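PDB 4XUO: endo-1,4-beta-xylanase C from Paenibacillus barcinonensis, which hydrolyses internal beta-1,4-xylosidic linkages in xylan, this chain being its CBM22-1 xylan-binding domain, separate from the catalytic domain. Local coordinates for residues G23-G28 and G57-L62; G28-D33 and L46-R51. All coordinates share one frame; numbering follows the deposited sequence.

Overall arrangement
Contact 1 (23-28 with 57-62) pairs strands in one sheet of the beta sandwich and contact 2 (28-33 with 46-51) in the other, the chain passing between sheets from strand 25-27 to 31-35 and again from 45-49 to 57-61. They share Gly28, and contact 2 is nested within the loop closed by contact 1. Their centres lie about 9 Å apart, and packing between them is direct: Pro58 CG sits 3.3 Å from Thr48 OG1, and Trp24 CB 3.7 Å from Leu46 CD2. The calcium ion lies beyond both, about 8 Å from the Leu46 side chain and about 11 Å from that of Trp24; its site includes Gln41 and Gln44, just before strand 45-49.

Contact 1 (G23-G28 and G57-L62); sequences GWTARG and GPSLSL
With CG of Trp24 opposite its own carbonyl carbon and beside its backbone N (chi1 -72°), and CG of Leu60 trans to the backbone N (chi1 -175°), the indole and the leucine meet at about a right angle. Leu60 CB stands almost directly above the six-membered ring of Trp24, 3.7 Å from its centroid, in a CH-pi contact, while Leu60 CD2 lies near the CE2-CZ2 bond. The edge of the ring is met in plane by the Pro58 carbonyl group, whose O is 3.6 Å from Trp24 CZ3. NE1 is satisfied by ND1 of His14.

Beside this packing runs a short antiparallel pairing of strands 25-27 and 57-61. Thr25 O takes two donors: Ser59 N, at 2.8 Å, in the carbonyl plane, and Ser59 OG, at 3.1 Å, from well above that plane. The hydroxyl gets there because chi1 of Ser59 (66°) places OG between the backbone N and the carbonyl carbon. Ser59 O in turn accepts from Thr25 N at 2.8 Å and receives a CA-H...O contact from Trp24 CA. Farther along, Arg27 N reaches Gly57 O at 3.0 Å, and Gly57 N completes that pair through Arg27 O. Where direct bonding ends, a water joins Gly23 O to Ser61 N.

Arg27 and Ser59 share a face with Tyr136 and Leu134; there the guanidinium of Arg27 makes a salt bridge to Glu94 and a cation-pi contact with Tyr136. CBM22 relatives bind xylan in a cleft on the corresponding sheet, and the face bearing Arg27 and Tyr136 is probably the equivalent surface. Strand 132-139 flanks strand 57-61 through Pro58-Leu137 and Leu60-Leu135 backbone bonds, and Trp24 projects into the sandwich interior against Leu46, Leu148 and Phe151 of the opposing sheet.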
ATOM      1  N   GLY A  23     -10.122  -1.237   5.589  1.00 23.30           N
ATOM      2  CA  GLY A  23     -10.310  -0.250   4.529  1.00 22.93           C
ATOM      3  C   GLY A  23      -9.699  -0.655   3.203  1.00 20.76           C
ATOM      4  O   GLY A  23     -10.045  -0.087   2.195  1.00 20.84           O
ATOM      5  N   TRP A  24      -8.745  -1.594   3.197  1.00 19.20           N
ATOM      6  CA  TRP A  24      -8.115  -1.984   1.951  1.00 18.74           C
ATOM      7  C   TRP A  24      -9.142  -2.709   1.113  1.00 19.77           C
ATOM      8  O   TRP A  24      -9.942  -3.512   1.632  1.00 22.72           O
ATOM      9  CB  TRP A  24      -6.913  -2.882   2.187  1.00 18.46           C
ATOM     10  CG  TRP A  24      -5.710  -2.169   2.756  1.00 17.74           C
ATOM     11  CD1 TRP A  24      -5.445  -1.898   4.069  1.00 18.55           C
ATOM     12  CD2 TRP A  24      -4.585  -1.668   2.010  1.00 17.11           C
ATOM     13  NE1 TRP A  24      -4.233  -1.251   4.179  1.00 18.70           N
ATOM     14  CE2 TRP A  24      -3.691  -1.097   2.939  1.00 17.54           C
ATOM     15  CE3 TRP A  24      -4.278  -1.603   0.645  1.00 17.61           C
ATOM     16  CZ2 TRP A  24      -2.494  -0.481   2.557  1.00 17.84           C
ATOM     17  CZ3 TRP A  24      -3.087  -1.022   0.261  1.00 16.86           C
ATOM     18  CH2 TRP A  24      -2.206  -0.459   1.227  1.00 16.97           C
ATOM     19  N   THR A  25      -9.142  -2.400  -0.161  1.00 19.38           N
ATOM     20  CA  THR A  25     -10.143  -2.894  -1.085  1.00 20.24           C
ATOM     21  C   THR A  25      -9.568  -3.195  -2.472  1.00 19.77           C
ATOM     22  O   THR A  25      -8.429  -2.827  -2.816  1.00 19.88           O
ATOM     23  CB  THR A  25     -11.308  -1.900  -1.155  1.00 22.10           C
ATOM     24  OG1 THR A  25     -12.410  -2.534  -1.826  1.00 24.88           O
ATOM     25  CG2 THR A  25     -10.908  -0.665  -1.905  1.00 22.13           C
ATOM     26  N   ALA A  26     -10.324  -3.923  -3.272  1.00 20.17           N
ATOM     27  CA  ALA A  26      -9.815  -4.356  -4.575  1.00 19.41           C
ATOM     28  C   ALA A  26      -9.722  -3.219  -5.582  1.00 20.65           C
ATOM     29  O   ALA A  26     -10.644  -2.384  -5.662  1.00 21.66           O
ATOM     30  CB  ALA A  26     -10.690  -5.453  -5.136  1.00 20.82           C
ATOM     31  N   ARG A  27      -8.615  -3.219  -6.348  1.00 20.20           N
ATOM     32  CA  ARG A  27      -8.431  -2.360  -7.507  1.00 20.69           C
ATOM     33  C   ARG A  27      -8.281  -3.304  -8.701  1.00 19.93           C
ATOM     34  O   ARG A  27      -7.265  -3.990  -8.850  1.00 21.55           O
ATOM     35  CB  ARG A  27      -7.208  -1.458  -7.352  1.00 19.63           C
ATOM     36  CG  ARG A  27      -6.842  -0.620  -8.555  1.00 19.60           C
ATOM     37  CD  ARG A  27      -5.566   0.180  -8.228  1.00 20.09           C
ATOM     38  NE  ARG A  27      -5.030   0.937  -9.352  1.00 20.77           N
ATOM     39  CZ  ARG A  27      -5.422   2.161  -9.703  1.00 19.74           C
ATOM     40  NH1 ARG A  27      -6.408   2.768  -9.039  1.00 22.45           N
ATOM     41  NH2 ARG A  27      -4.830   2.791 -10.714  1.00 20.25           N
ATOM     42  N   GLY A  28      -9.296  -3.337  -9.542  1.00 19.81           N
ATOM     43  CA  GLY A  28      -9.378  -4.344 -10.592  1.00 20.25           C
ATOM     44  C   GLY A  28     -10.262  -5.477 -10.103  1.00 20.62           C
ATOM     45  O   GLY A  28     -10.766  -5.426  -8.973  1.00 20.45           O
ATOM     46  N   GLY A  57      -4.300  -4.289  -7.793  1.00 17.72           N
ATOM     47  CA  GLY A  57      -3.722  -4.570  -6.489  1.00 16.18           C
ATOM     48  C   GLY A  57      -4.667  -4.245  -5.362  1.00 17.03           C
ATOM     49  O   GLY A  57      -5.808  -3.830  -5.642  1.00 17.46           O
ATOM     50  N   PRO A  58      -4.201  -4.401  -4.110  1.00 16.42           N
ATOM     51  CA  PRO A  58      -4.947  -3.881  -2.981  1.00 16.28           C
ATOM     52  C   PRO A  58      -4.790  -2.379  -2.923  1.00 17.36           C
ATOM     53  O   PRO A  58      -3.704  -1.866  -3.231  1.00 16.20           O
ATOM     54  CB  PRO A  58      -4.287  -4.557  -1.793  1.00 16.68           C
ATOM     55  CG  PRO A  58      -2.836  -4.668  -2.200  1.00 15.47           C
ATOM     56  CD  PRO A  58      -2.848  -4.838  -3.696  1.00 15.84           C
ATOM     57  N   SER A  59      -5.869  -1.671  -2.580  1.00 15.58           N
ATOM     58  CA  SER A  59      -5.836  -0.196  -2.519  1.00 16.05           C
ATOM     59  C   SER A  59      -6.464   0.372  -1.265  1.00 15.90           C
ATOM     60  O   SER A  59      -7.296  -0.291  -0.633  1.00 16.87           O
ATOM     61  CB  SER A  59      -6.540   0.420  -3.722  1.00 17.46           C
ATOM     62  OG  SER A  59      -7.951   0.119  -3.709  1.00 17.41           O
ATOM     63  N   LEU A  60      -6.077   1.607  -0.949  1.00 15.34           N
ATOM     64  CA  LEU A  60      -6.490   2.294   0.280  1.00 15.95           C
ATOM     65  C   LEU A  60      -6.661   3.798   0.022  1.00 16.00           C
ATOM     66  O   LEU A  60      -5.749   4.483  -0.412  1.00 15.28           O
ATOM     67  CB  LEU A  60      -5.470   2.043   1.391  1.00 16.41           C
ATOM     68  CG  LEU A  60      -5.820   2.596   2.778  1.00 16.87           C
ATOM     69  CD1 LEU A  60      -6.923   1.824   3.465  1.00 17.25           C
ATOM     70  CD2 LEU A  60      -4.589   2.640   3.682  1.00 16.28           C
ATOM     71  N   SER A  61      -7.864   4.319   0.250  1.00 16.85           N
ATOM     72  CA  SER A  61      -8.068   5.754   0.139  1.00 16.98           C
ATOM     73  C   SER A  61      -7.278   6.478   1.234  1.00 17.18           C
ATOM     74  O   SER A  61      -7.397   6.122   2.398  1.00 17.63           O
ATOM     75  CB  SER A  61      -9.553   6.123   0.323  1.00 18.18           C
ATOM     76  OG  SER A  61      -9.717   7.530   0.120  1.00 18.50           O
ATOM     77  N   LEU A  62      -6.518   7.502   0.843  1.00 16.77           N
ATOM     78  CA  LEU A  62      -5.773   8.347   1.767  1.00 16.93           C
ATOM     79  C   LEU A  62      -6.353   9.757   1.891  1.00 16.75           C
ATOM     80  O   LEU A  62      -5.806  10.591   2.598  1.00 16.56           O
ATOM     81  CB  LEU A  62      -4.290   8.394   1.376  1.00 16.62           C
ATOM     82  CG  LEU A  62      -3.517   7.079   1.416  1.00 17.20           C
ATOM     83  CD1 LEU A  62      -2.048   7.362   1.095  1.00 16.86           C
ATOM     84  CD2 LEU A  62      -3.708   6.371   2.758  1.00 17.45           C
TER
HETATM   85  O   HOH W   1     -10.039   2.679   1.347  1.00 22.75           O

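Contact 2 (G28-D33 and L46-R51); sequences GGVKVD and LQTTGR
Gln47 N donates to Asp33 O over 2.7 Å, the shortest polar bond between these segments, and it is nearly straight at 169°. It belongs to the beta hairpin of strands 31-35 and 45-49, whose portions 31-33 and 46-49 run almost exactly antiparallel. Asp33 and Gln47 form one hydrogen-bonded pair, Lys31 and Thr49 another, and Val32 and Thr48 the non-hydrogen-bonded pair between them. Lys31 N reaches Thr49 O at 2.9 Å with its N-H aimed squarely at the oxygen, although the donor sits 21° out of the carbonyl plane.

The two faces of the hairpin differ in character. On one, Asp33 and Gln47 lie side by side, and Lys31 runs along Thr49 with CB 3.6 Å from the threonine OG1. On the other, Val32 and Thr48 lie side by side, and both touch Pro58 of the facing sheet. A chi1 of 171° sets Val32 CG1 trans to the backbone N and carries it to Leu46 CD1, 3.8 Å away. The two branched side chains cross obliquely. Leu46 extends this apolar patch to Trp24 and Pro58, and an alanine here would probably open a gap beside the indole and leave Val32 CG1 without its neighbour across the hairpin.

Strand 45-49 also bonds on its other edge to strand 146-157, through Leu46-Leu148 and Thr48-Tyr146, and thereby ties the hairpin into its sheet. Beyond the Lys31-Thr49 pair, Gly29 centres an inverse gamma turn where the chain comes in, and Gly50 takes a positive phi where the partner strand leaves. Arg51 turns its guanidinium to the carbonyl oxygens of Asp141, Ala144 and Ser139, while its CG lies 3.8 Å from Val30 CG1, the two side chains pointing the same way.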
ATOM      1  N   GLY A  28      -9.296  -3.337  -9.542  1.00 19.81           N
ATOM      2  CA  GLY A  28      -9.378  -4.344 -10.592  1.00 20.25           C
ATOM      3  C   GLY A  28     -10.262  -5.477 -10.103  1.00 20.62           C
ATOM      4  O   GLY A  28     -10.766  -5.426  -8.973  1.00 20.45           O
ATOM      5  N   GLY A  29     -10.420  -6.513 -10.942  1.00 22.36           N
ATOM      6  CA  GLY A  29     -11.167  -7.711 -10.582  1.00 23.56           C
ATOM      7  C   GLY A  29     -10.375  -8.706  -9.761  1.00 24.22           C
ATOM      8  O   GLY A  29     -10.246  -9.867 -10.137  1.00 26.34           O
ATOM      9  N   VAL A  30      -9.855  -8.239  -8.622  1.00 24.72           N
ATOM     10  CA  VAL A  30      -9.013  -9.019  -7.728  1.00 24.81           C
ATOM     11  C   VAL A  30      -9.751  -9.362  -6.442  1.00 24.73           C
ATOM     12  O   VAL A  30     -10.853  -8.840  -6.166  1.00 23.13           O
ATOM     13  CB  VAL A  30      -7.703  -8.254  -7.363  1.00 25.09           C
ATOM     14  CG1 VAL A  30      -6.935  -7.896  -8.617  1.00 26.05           C
ATOM     15  CG2 VAL A  30      -7.996  -7.016  -6.536  1.00 24.29           C
ATOM     16  N   LYS A  31      -9.133 -10.256  -5.672  1.00 24.21           N
ATOM     17  CA  LYS A  31      -9.633 -10.682  -4.381  1.00 24.61           C
ATOM     18  C   LYS A  31      -8.681 -10.196  -3.305  1.00 21.37           C
ATOM     19  O   LYS A  31      -7.505 -10.574  -3.271  1.00 22.87           O
ATOM     20  CB  LYS A  31      -9.747 -12.212  -4.348  1.00 28.03           C
ATOM     21  CG  LYS A  31     -10.134 -12.802  -2.996  1.00 32.30           C
ATOM     22  CD  LYS A  31     -10.311 -14.319  -3.090  1.00 35.88           C
ATOM     23  CE  LYS A  31     -10.783 -14.916  -1.775  1.00 38.76           C
ATOM     24  NZ  LYS A  31     -11.701 -16.069  -1.979  1.00 40.51           N
ATOM     25  N   VAL A  32      -9.206  -9.365  -2.422  1.00 20.04           N
ATOM     26  CA  VAL A  32      -8.434  -8.800  -1.352  1.00 21.28           C
ATOM     27  C   VAL A  32      -9.084  -9.195  -0.037  1.00 24.15           C
ATOM     28  O   VAL A  32     -10.254  -8.843   0.212  1.00 25.53           O
ATOM     29  CB  VAL A  32      -8.371  -7.270  -1.443  1.00 21.02           C
ATOM     30  CG1 VAL A  32      -7.750  -6.695  -0.176  1.00 21.23           C
ATOM     31  CG2 VAL A  32      -7.593  -6.845  -2.691  1.00 21.33           C
ATOM     32  N   ASP A  33      -8.339  -9.929   0.788  1.00 24.71           N
ATOM     33  CA  ASP A  33      -8.881 -10.470   2.041  1.00 27.66           C
ATOM     34  C   ASP A  33      -7.764 -10.793   3.024  1.00 26.14           C
ATOM     35  O   ASP A  33      -6.596 -10.826   2.650  1.00 26.51           O
ATOM     36  CB  ASP A  33      -9.726 -11.719   1.749  1.00 30.12           C
ATOM     37  CG  ASP A  33      -8.950 -12.821   1.014  1.00 34.61           C
ATOM     38  OD1 ASP A  33      -7.698 -12.819   0.968  1.00 37.11           O
ATOM     39  OD2 ASP A  33      -9.601 -13.740   0.485  1.00 41.92           O
ATOM     40  N   LEU A  46      -2.619  -9.274   4.909  1.00 20.34           N
ATOM     41  CA  LEU A  46      -3.564  -8.955   3.827  1.00 20.22           C
ATOM     42  C   LEU A  46      -3.119  -9.591   2.516  1.00 19.51           C
ATOM     43  O   LEU A  46      -1.995  -9.341   2.057  1.00 20.20           O
ATOM     44  CB  LEU A  46      -3.639  -7.440   3.602  1.00 21.16           C
ATOM     45  CG  LEU A  46      -4.721  -7.005   2.591  1.00 20.67           C
ATOM     46  CD1 LEU A  46      -6.121  -7.105   3.190  1.00 22.20           C
ATOM     47  CD2 LEU A  46      -4.452  -5.584   2.117  1.00 21.67           C
ATOM     48  N   GLN A  47      -3.983 -10.404   1.910  1.00 19.42           N
ATOM     49  CA  GLN A  47      -3.602 -11.158   0.713  1.00 20.29           C
ATOM     50  C   GLN A  47      -4.317 -10.645  -0.527  1.00 19.80           C
ATOM     51  O   GLN A  47      -5.543 -10.434  -0.513  1.00 20.66           O
ATOM     52  CB  GLN A  47      -3.926 -12.652   0.920  1.00 20.97           C
ATOM     53  CG  GLN A  47      -3.814 -13.512  -0.328  1.00 23.26           C
ATOM     54  CD  GLN A  47      -4.081 -14.974  -0.035  1.00 25.93           C
ATOM     55  OE1 GLN A  47      -5.172 -15.344   0.412  1.00 31.47           O
ATOM     56  NE2 GLN A  47      -3.081 -15.802  -0.252  1.00 27.50           N
ATOM     57  N   THR A  48      -3.576 -10.525  -1.619  1.00 20.42           N
ATOM     58  CA  THR A  48      -4.153 -10.156  -2.890  1.00 19.78           C
ATOM     59  C   THR A  48      -3.896 -11.244  -3.935  1.00 20.79           C
ATOM     60  O   THR A  48      -2.745 -11.590  -4.196  1.00 21.50           O
ATOM     61  CB  THR A  48      -3.584  -8.812  -3.395  1.00 18.75           C
ATOM     62  OG1 THR A  48      -3.882  -7.757  -2.451  1.00 18.15           O
ATOM     63  CG2 THR A  48      -4.196  -8.462  -4.714  1.00 19.36           C
ATOM     64  N   THR A  49      -4.975 -11.805  -4.496  1.00 21.65           N
ATOM     65  CA  THR A  49      -4.894 -12.738  -5.611  1.00 22.14           C
ATOM     66  C   THR A  49      -5.805 -12.327  -6.774  1.00 23.10           C
ATOM     67  O   THR A  49      -6.667 -11.451  -6.629  1.00 20.61           O
ATOM     68  CB  THR A  49      -5.332 -14.155  -5.176  1.00 23.77           C
ATOM     69  OG1 THR A  49      -6.676 -14.114  -4.682  1.00 24.07           O
ATOM     70  CG2 THR A  49      -4.383 -14.729  -4.136  1.00 24.10           C
ATOM     71  N   GLY A  50      -5.636 -12.985  -7.919  1.00 22.49           N
ATOM     72  CA  GLY A  50      -6.508 -12.762  -9.068  1.00 25.20           C
ATOM     73  C   GLY A  50      -6.141 -11.590  -9.953  1.00 24.99           C
ATOM     74  O   GLY A  50      -6.959 -11.101 -10.740  1.00 23.32           O
ATOM     75  N   ARG A  51      -4.902 -11.114  -9.811  1.00 23.62           N
ATOM     76  CA  ARG A  51      -4.400 -10.056 -10.658  1.00 21.82           C
ATOM     77  C   ARG A  51      -4.225 -10.561 -12.090  1.00 23.46           C
ATOM     78  O   ARG A  51      -3.659 -11.633 -12.288  1.00 24.17           O
ATOM     79  CB  ARG A  51      -3.062  -9.513 -10.100  1.00 20.67           C
ATOM     80  CG  ARG A  51      -3.247  -8.771  -8.785  1.00 18.88           C
ATOM     81  CD  ARG A  51      -1.952  -8.232  -8.167  1.00 18.75           C
ATOM     82  NE  ARG A  51      -1.373  -7.157  -8.977  1.00 18.28           N
ATOM     83  CZ  ARG A  51      -0.321  -7.260  -9.792  1.00 17.81           C
ATOM     84  NH1 ARG A  51       0.361  -8.377  -9.939  1.00 17.81           N
ATOM     85  NH2 ARG A  51       0.056  -6.199 -10.460  1.00 19.68           N
TER